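PDB 4KPP: Sodium/calcium exchanger membrane region domain-containing protein, which exchanges protons for calcium ions across the membrane, as a cation/proton antiporter of the sodium/calcium exchanger family. Local coordinates for residues A[97-102]-A[244-249]; A[107-112]-A[349-354]; A[313-318]-A[355-360]. One frame throughout, in Å; residues are numbered along the deposited sequence.

Contact 1: residues A[97-102]-A[244-249]; sequences VHYATA and LAVQWI
Val246 lies over the ring of Tyr99, and this CH-pi contact is the main side-chain meeting between 97-102 and 244-249. Its CG2 stands 3.8 Å from the centroid of the Tyr99 ring, 15° off the ring normal, and the two side chains cross at about a right angle. The other methyl reaches the partner helix itself: with CG1 anti to the backbone N (chi1 168°), Val246 CG1 comes to 3.4 Å from Tyr99 O and to 4.2 Å from Ala102 CB. One branch thus packs on the aromatic face while its twin lies against the helix backbone.

A second, backbone-directed contact follows one residue later, where Gln247 CG sits 3.2 Å from Ala102 O, the aliphatic part of the glutamine abutting the carbonyl. Asn103 adds a polar link just outside, its ND2 donating to Val246 O.

The helix axes run nearly parallel, 18° apart and 8.8 Å at closest approach. Phe243 meets the Tyr99 ring edge-to-face, Leu232 of helix 224-237 touches both Tyr99 and Val246, and Gln313 of helix 311-331 packs on Ala102, so this buried contact between helices 96-127 and 242-267 has helices 224-237 and 311-331 beside it.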
# COMPACT_ATOMS: atom_id res chain seq x y z
N VAL A 97 -11.67 8.79 -14.46
CA VAL A 97 -11.81 9.71 -13.34
C VAL A 97 -12.25 8.97 -12.07
O VAL A 97 -11.71 9.18 -10.99
CB VAL A 97 -12.83 10.82 -13.64
CG1 VAL A 97 -13.02 11.72 -12.43
CG2 VAL A 97 -12.40 11.64 -14.86
N HIS A 98 -13.25 8.10 -12.22
CA HIS A 98 -13.74 7.32 -11.10
C HIS A 98 -12.76 6.22 -10.73
O HIS A 98 -12.58 5.92 -9.55
CB HIS A 98 -15.11 6.70 -11.42
CG HIS A 98 -16.06 7.65 -12.08
ND1 HIS A 98 -16.54 8.78 -11.47
CD2 HIS A 98 -16.63 7.62 -13.31
CE1 HIS A 98 -17.36 9.41 -12.29
NE2 HIS A 98 -17.43 8.73 -13.42
N TYR A 99 -12.13 5.62 -11.73
CA TYR A 99 -11.22 4.49 -11.51
C TYR A 99 -10.04 4.86 -10.61
O TYR A 99 -9.59 4.06 -9.80
CB TYR A 99 -10.71 3.92 -12.84
CG TYR A 99 -11.77 3.25 -13.69
CD1 TYR A 99 -13.02 2.92 -13.17
CD2 TYR A 99 -11.52 2.95 -15.03
CE1 TYR A 99 -13.99 2.31 -13.96
CE2 TYR A 99 -12.48 2.34 -15.82
CZ TYR A 99 -13.71 2.02 -15.28
OH TYR A 99 -14.66 1.41 -16.08
N ALA A 100 -9.55 6.09 -10.76
CA ALA A 100 -8.40 6.55 -9.99
C ALA A 100 -8.69 6.52 -8.50
O ALA A 100 -7.86 6.09 -7.70
CB ALA A 100 -7.98 7.95 -10.42
N THR A 101 -9.88 6.98 -8.13
CA THR A 101 -10.26 7.03 -6.72
C THR A 101 -10.72 5.66 -6.22
O THR A 101 -10.42 5.27 -5.09
CB THR A 101 -11.35 8.07 -6.46
OG1 THR A 101 -10.93 9.33 -7.01
CG2 THR A 101 -11.59 8.22 -4.97
N ALA A 102 -11.43 4.92 -7.07
CA ALA A 102 -11.89 3.58 -6.73
C ALA A 102 -10.71 2.64 -6.46
O ALA A 102 -10.75 1.83 -5.54
CB ALA A 102 -12.78 3.02 -7.82
N LEU A 244 -15.41 -3.47 -9.94
CA LEU A 244 -14.94 -4.57 -9.11
C LEU A 244 -13.50 -4.94 -9.45
O LEU A 244 -12.70 -5.27 -8.57
CB LEU A 244 -15.86 -5.78 -9.25
CG LEU A 244 -17.34 -5.56 -8.90
CD1 LEU A 244 -18.14 -6.84 -9.12
CD2 LEU A 244 -17.50 -5.07 -7.46
N ALA A 245 -13.17 -4.87 -10.74
CA ALA A 245 -11.82 -5.16 -11.20
C ALA A 245 -10.85 -4.07 -10.77
O ALA A 245 -9.78 -4.34 -10.23
CB ALA A 245 -11.80 -5.34 -12.72
N VAL A 246 -11.24 -2.82 -11.01
CA VAL A 246 -10.43 -1.66 -10.66
C VAL A 246 -10.20 -1.55 -9.15
O VAL A 246 -9.09 -1.24 -8.70
CB VAL A 246 -11.08 -0.35 -11.17
CG1 VAL A 246 -10.41 0.88 -10.57
CG2 VAL A 246 -11.05 -0.30 -12.69
N GLN A 247 -11.24 -1.83 -8.38
CA GLN A 247 -11.19 -1.62 -6.94
C GLN A 247 -10.65 -2.82 -6.16
O GLN A 247 -9.96 -2.65 -5.16
CB GLN A 247 -12.58 -1.26 -6.42
CG GLN A 247 -12.61 -0.72 -5.01
CD GLN A 247 -13.93 -0.06 -4.67
OE1 GLN A 247 -13.96 0.95 -3.96
NE2 GLN A 247 -15.02 -0.62 -5.17
N TRP A 248 -10.95 -4.03 -6.63
CA TRP A 248 -10.62 -5.22 -5.84
C TRP A 248 -9.56 -6.13 -6.47
O TRP A 248 -8.68 -6.63 -5.77
CB TRP A 248 -11.88 -6.01 -5.50
CG TRP A 248 -12.93 -5.18 -4.83
CD1 TRP A 248 -14.21 -4.97 -5.26
CD2 TRP A 248 -12.79 -4.42 -3.61
NE1 TRP A 248 -14.87 -4.15 -4.39
CE2 TRP A 248 -14.03 -3.80 -3.37
CE3 TRP A 248 -11.74 -4.22 -2.71
CZ2 TRP A 248 -14.24 -2.98 -2.26
CZ3 TRP A 248 -11.96 -3.41 -1.61
CH2 TRP A 248 -13.20 -2.80 -1.39
N ILE A 249 -9.65 -6.35 -7.77
CA ILE A 249 -8.72 -7.26 -8.43
C ILE A 249 -7.35 -6.62 -8.65
O ILE A 249 -6.33 -7.22 -8.33
CB ILE A 249 -9.27 -7.80 -9.76
CG1 ILE A 249 -10.58 -8.55 -9.53
CG2 ILE A 249 -8.26 -8.73 -10.42
CD1 ILE A 249 -11.18 -9.13 -10.79

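Contact 2: residues A[107-112]-A[349-354]; sequences ANRLLI and IVQLLF
Arg109 and Gln351 meet through one hydrogen bond, from Arg109 NH2 to Gln351 OE1 at 3.2 Å. The bond is distinctly bent, with 136° at the hydrogen. The donor stands above the amide plane of Gln351 instead of lying on a carbonyl lone pair, and OE1 in turn is tilted out of the guanidinium plane. With the two flat groups 76° apart, they are turned almost perpendicular, and Arg109 NE is farther from Gln351 OE1, at 3.9 Å.

Both side chains point from their helices toward each other and bend on the way. In Gln351, CG is anti to the backbone N (chi1 -171°), and a turn at the next bond swings the amide across to the arginine; Arg109 is kinked at both chi2 and chi3.

The stronger hold on the guanidinium comes from helix 311-331. Glu316 OE2 forms a salt bridge with the same NH2 that reaches Gln351, while Thr320 OG1 is hydrogen-bonded to NH1, so partners on two helices fix the rotation of the group. Trp248 and Gln247 of helix 242-267 and Phe348 of helix 338-353 pack around the arginine, and Leu319 touches both Arg109 and Gln351. A methionine in place of Arg109 would probably leave the Glu316 carboxylate without this buried positive mate and the Gln351 amide without its donor.

Both polar ends are buried between helices, where the arginine's charge is probably balanced by Glu316. The chemistry is consistent with a neutral amide that serves as a secondary acceptor, tying helix 96-127 to the C-terminal end of helix 338-353 without adding a further charge.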
# COMPACT_ATOMS: atom_id res chain seq x y z
N ALA A 107 -7.33 -0.18 -2.64
CA ALA A 107 -6.01 -0.53 -2.12
C ALA A 107 -5.96 -0.35 -0.60
O ALA A 107 -5.53 -1.25 0.12
CB ALA A 107 -4.93 0.29 -2.80
N ASN A 108 -6.43 0.81 -0.13
CA ASN A 108 -6.44 1.11 1.30
C ASN A 108 -7.28 0.16 2.13
O ASN A 108 -6.82 -0.35 3.15
CB ASN A 108 -6.91 2.55 1.55
CG ASN A 108 -5.81 3.56 1.38
OD1 ASN A 108 -5.14 3.93 2.34
ND2 ASN A 108 -5.61 4.02 0.15
N ARG A 109 -8.51 -0.08 1.69
CA ARG A 109 -9.43 -0.91 2.46
C ARG A 109 -9.04 -2.39 2.44
O ARG A 109 -9.21 -3.10 3.44
CB ARG A 109 -10.87 -0.71 1.98
CG ARG A 109 -11.37 0.72 2.15
CD ARG A 109 -12.85 0.77 2.54
NE ARG A 109 -13.71 0.17 1.52
CZ ARG A 109 -14.18 0.82 0.46
NH1 ARG A 109 -13.87 2.10 0.28
NH2 ARG A 109 -14.95 0.20 -0.41
N LEU A 110 -8.49 -2.84 1.32
CA LEU A 110 -8.02 -4.21 1.20
C LEU A 110 -6.83 -4.45 2.12
O LEU A 110 -6.69 -5.52 2.70
CB LEU A 110 -7.60 -4.51 -0.25
CG LEU A 110 -7.17 -5.94 -0.57
CD1 LEU A 110 -8.37 -6.78 -1.00
CD2 LEU A 110 -6.07 -5.94 -1.62
N LEU A 111 -5.99 -3.43 2.25
CA LEU A 111 -4.79 -3.51 3.06
C LEU A 111 -5.14 -3.76 4.52
O LEU A 111 -4.53 -4.59 5.19
CB LEU A 111 -4.00 -2.21 2.94
CG LEU A 111 -2.47 -2.23 2.98
CD1 LEU A 111 -1.98 -0.93 3.61
CD2 LEU A 111 -1.89 -3.45 3.71
N ILE A 112 -6.13 -3.03 5.02
CA ILE A 112 -6.55 -3.18 6.40
C ILE A 112 -7.51 -4.35 6.56
O ILE A 112 -7.30 -5.21 7.42
CB ILE A 112 -7.21 -1.89 6.93
CG1 ILE A 112 -6.18 -0.75 6.93
CG2 ILE A 112 -7.77 -2.11 8.34
CD1 ILE A 112 -6.74 0.57 7.38
N ILE A 349 -15.54 -7.48 4.44
CA ILE A 349 -16.16 -8.41 3.50
C ILE A 349 -17.68 -8.28 3.43
O ILE A 349 -18.28 -8.57 2.40
CB ILE A 349 -15.77 -9.89 3.79
CG1 ILE A 349 -16.04 -10.25 5.25
CG2 ILE A 349 -14.31 -10.13 3.43
CD1 ILE A 349 -17.37 -10.96 5.48
N VAL A 350 -18.30 -7.84 4.52
CA VAL A 350 -19.74 -7.62 4.54
C VAL A 350 -20.12 -6.55 3.52
O VAL A 350 -21.09 -6.71 2.78
CB VAL A 350 -20.25 -7.23 5.94
CG1 VAL A 350 -21.59 -6.53 5.86
CG2 VAL A 350 -20.35 -8.46 6.83
N GLN A 351 -19.33 -5.48 3.47
CA GLN A 351 -19.57 -4.39 2.53
C GLN A 351 -19.36 -4.86 1.10
O GLN A 351 -20.02 -4.39 0.17
CB GLN A 351 -18.65 -3.20 2.84
CG GLN A 351 -18.97 -1.93 2.06
CD GLN A 351 -18.14 -1.78 0.79
OE1 GLN A 351 -16.92 -2.01 0.80
NE2 GLN A 351 -18.79 -1.41 -0.30
N LEU A 352 -18.42 -5.79 0.94
CA LEU A 352 -18.07 -6.31 -0.37
C LEU A 352 -19.10 -7.34 -0.84
O LEU A 352 -19.39 -7.44 -2.03
CB LEU A 352 -16.68 -6.93 -0.32
CG LEU A 352 -16.11 -7.51 -1.62
CD1 LEU A 352 -16.29 -6.52 -2.75
CD2 LEU A 352 -14.65 -7.87 -1.44
N LEU A 353 -19.66 -8.10 0.10
CA LEU A 353 -20.64 -9.13 -0.23
C LEU A 353 -22.08 -8.60 -0.22
O LEU A 353 -23.01 -9.31 -0.62
CB LEU A 353 -20.51 -10.33 0.72
CG LEU A 353 -19.20 -11.11 0.61
CD1 LEU A 353 -19.20 -12.28 1.58
CD2 LEU A 353 -18.97 -11.60 -0.82
N PHE A 354 -22.26 -7.37 0.24
CA PHE A 354 -23.56 -6.70 0.20
C PHE A 354 -23.41 -5.31 -0.40
O PHE A 354 -23.28 -4.33 0.33
CB PHE A 354 -24.17 -6.62 1.60
CG PHE A 354 -24.56 -7.95 2.18
CD1 PHE A 354 -25.29 -8.86 1.44
CD2 PHE A 354 -24.20 -8.29 3.47
CE1 PHE A 354 -25.66 -10.08 1.97
CE2 PHE A 354 -24.56 -9.51 4.01
CZ PHE A 354 -25.29 -10.41 3.26

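Contact 3: residues A[313-318]-A[355-360]; sequences QSEEVL and PGVEVR
Arg360 sends its side chain toward helix 311-331 with CG anti to the carbonyl carbon and the chain extended from there to NE, which carries the guanidinium up to Glu315 and Glu316. Glu315 leaves its helix with the same kind of first torsion and stays extended beyond CG, whereas Glu316 folds at chi2 (-67°), and that bend brings its carboxylate back toward the arginine.

The guanidinium is shared between the two acids by different nitrogens. Arg360 NH1 lies 3.0 Å from Glu315 OE1 in a salt bridge whose hydrogen bond is weak and well bent, although the carboxylate and guanidinium planes are only 20° apart. Glu316 OE1 makes a longer salt bridge to Arg360 NE at 3.5 Å, with its carboxylate turned 64° from the guanidinium plane. One helical turn before Arg360, the Val357 CG1 methyl packs in van der Waals contact against Glu315 OE2, 3.4 Å away, flanking the carboxylate. On the Arg360 side, Gly356 stands at the N-cap of helix 357-377, and its carbonyl carbon lies over one face of the guanidinium, toward the rim.

Glu316 has stronger ties outside the pair: OE2 is bridged to Arg109 of helix 96-127, and OE1 to Arg312. The buried Glu316 carboxylate is therefore set among three arginines, which would be expected to favour its charged form, while Arg360 probably shares its charge between two acids and links the start of helix 357-377 to helix 311-331 by a salt-bridge network.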
# COMPACT_ATOMS: atom_id res chain seq x y z
N GLN A 313 -17.88 7.81 -5.60
CA GLN A 313 -16.51 7.90 -5.12
C GLN A 313 -16.37 8.63 -3.78
O GLN A 313 -15.50 8.31 -2.98
CB GLN A 313 -15.58 8.51 -6.18
CG GLN A 313 -15.47 7.68 -7.44
CD GLN A 313 -15.31 6.20 -7.15
OE1 GLN A 313 -14.36 5.79 -6.48
NE2 GLN A 313 -16.23 5.39 -7.65
N SER A 314 -17.25 9.61 -3.55
CA SER A 314 -17.27 10.33 -2.28
C SER A 314 -17.64 9.38 -1.14
O SER A 314 -17.07 9.45 -0.05
CB SER A 314 -18.25 11.50 -2.33
OG SER A 314 -17.88 12.43 -3.33
N GLU A 315 -18.61 8.51 -1.40
CA GLU A 315 -19.00 7.49 -0.43
C GLU A 315 -17.84 6.53 -0.18
O GLU A 315 -17.62 6.10 0.95
CB GLU A 315 -20.23 6.72 -0.93
CG GLU A 315 -21.48 7.57 -1.07
CD GLU A 315 -22.46 7.02 -2.09
OE1 GLU A 315 -22.25 5.89 -2.58
OE2 GLU A 315 -23.45 7.71 -2.40
N GLU A 316 -17.11 6.20 -1.24
CA GLU A 316 -15.97 5.29 -1.13
C GLU A 316 -14.88 5.89 -0.25
O GLU A 316 -14.29 5.20 0.58
CB GLU A 316 -15.40 4.94 -2.50
CG GLU A 316 -16.33 4.12 -3.38
CD GLU A 316 -16.58 2.72 -2.84
OE1 GLU A 316 -17.61 2.12 -3.20
OE2 GLU A 316 -15.74 2.21 -2.06
N VAL A 317 -14.61 7.18 -0.45
CA VAL A 317 -13.60 7.88 0.34
C VAL A 317 -14.04 7.99 1.79
O VAL A 317 -13.25 7.76 2.71
CB VAL A 317 -13.32 9.29 -0.23
CG1 VAL A 317 -12.47 10.11 0.74
CG2 VAL A 317 -12.63 9.18 -1.58
N LEU A 318 -15.31 8.32 2.00
CA LEU A 318 -15.90 8.39 3.33
C LEU A 318 -15.80 7.05 4.05
O LEU A 318 -15.43 6.97 5.22
CB LEU A 318 -17.36 8.85 3.24
CG LEU A 318 -18.22 8.76 4.51
CD1 LEU A 318 -17.63 9.60 5.63
CD2 LEU A 318 -19.65 9.18 4.21
N PRO A 355 -23.44 -5.22 -1.74
CA PRO A 355 -23.25 -3.94 -2.43
C PRO A 355 -24.42 -2.99 -2.23
O PRO A 355 -25.50 -3.43 -1.83
CB PRO A 355 -23.16 -4.36 -3.90
CG PRO A 355 -23.97 -5.62 -3.98
CD PRO A 355 -23.75 -6.32 -2.67
N GLY A 356 -24.21 -1.70 -2.49
CA GLY A 356 -25.28 -0.73 -2.38
C GLY A 356 -24.93 0.50 -1.55
O GLY A 356 -24.07 0.44 -0.67
N VAL A 357 -25.61 1.60 -1.84
CA VAL A 357 -25.37 2.87 -1.15
C VAL A 357 -25.75 2.77 0.33
O VAL A 357 -25.11 3.37 1.19
CB VAL A 357 -26.17 4.02 -1.78
CG1 VAL A 357 -25.66 5.36 -1.27
CG2 VAL A 357 -26.08 3.96 -3.30
N GLU A 358 -26.81 2.01 0.61
CA GLU A 358 -27.29 1.83 1.98
C GLU A 358 -26.21 1.21 2.86
O GLU A 358 -25.97 1.67 3.98
CB GLU A 358 -28.54 0.95 2.00
CG GLU A 358 -29.69 1.44 1.13
CD GLU A 358 -29.60 0.95 -0.31
OE1 GLU A 358 -28.59 0.31 -0.67
OE2 GLU A 358 -30.54 1.20 -1.08
N VAL A 359 -25.55 0.18 2.34
CA VAL A 359 -24.52 -0.53 3.10
C VAL A 359 -23.26 0.32 3.31
O VAL A 359 -22.65 0.27 4.38
CB VAL A 359 -24.16 -1.87 2.43
CG1 VAL A 359 -23.05 -2.57 3.19
CG2 VAL A 359 -25.39 -2.76 2.36
N ARG A 360 -22.89 1.10 2.31
CA ARG A 360 -21.73 1.98 2.42
C ARG A 360 -21.90 2.96 3.58
O ARG A 360 -20.97 3.21 4.34
CB ARG A 360 -21.47 2.73 1.11
CG ARG A 360 -21.25 1.83 -0.09
CD ARG A 360 -20.90 2.65 -1.34
NE ARG A 360 -21.06 1.87 -2.57
CZ ARG A 360 -22.00 2.09 -3.48
NH1 ARG A 360 -22.87 3.08 -3.31
NH2 ARG A 360 -22.07 1.34 -4.56

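How the contacts relate
The three contacts lie close together, with centres about 13 Å apart for contacts 1 and 2 and for contacts 1 and 3, and about 11 Å for contacts 2 and 3. Contacts 1 and 2 share helix 96-127; contact 3 joins helix 311-331 to helix 357-377, which follows helix 338-353 of contact 2. Along the chain, contact 1 closes before contact 3 opens, while contact 2 crosses both. Glu316 of contact 3 and Arg109 of contact 2 tie those two together, and Trp248 packs against Arg109 and Leu352 between contacts 1 and 2. Together they join helices from both sodium/calcium exchanger regions of the chain into one cluster, away from the observed calcium site.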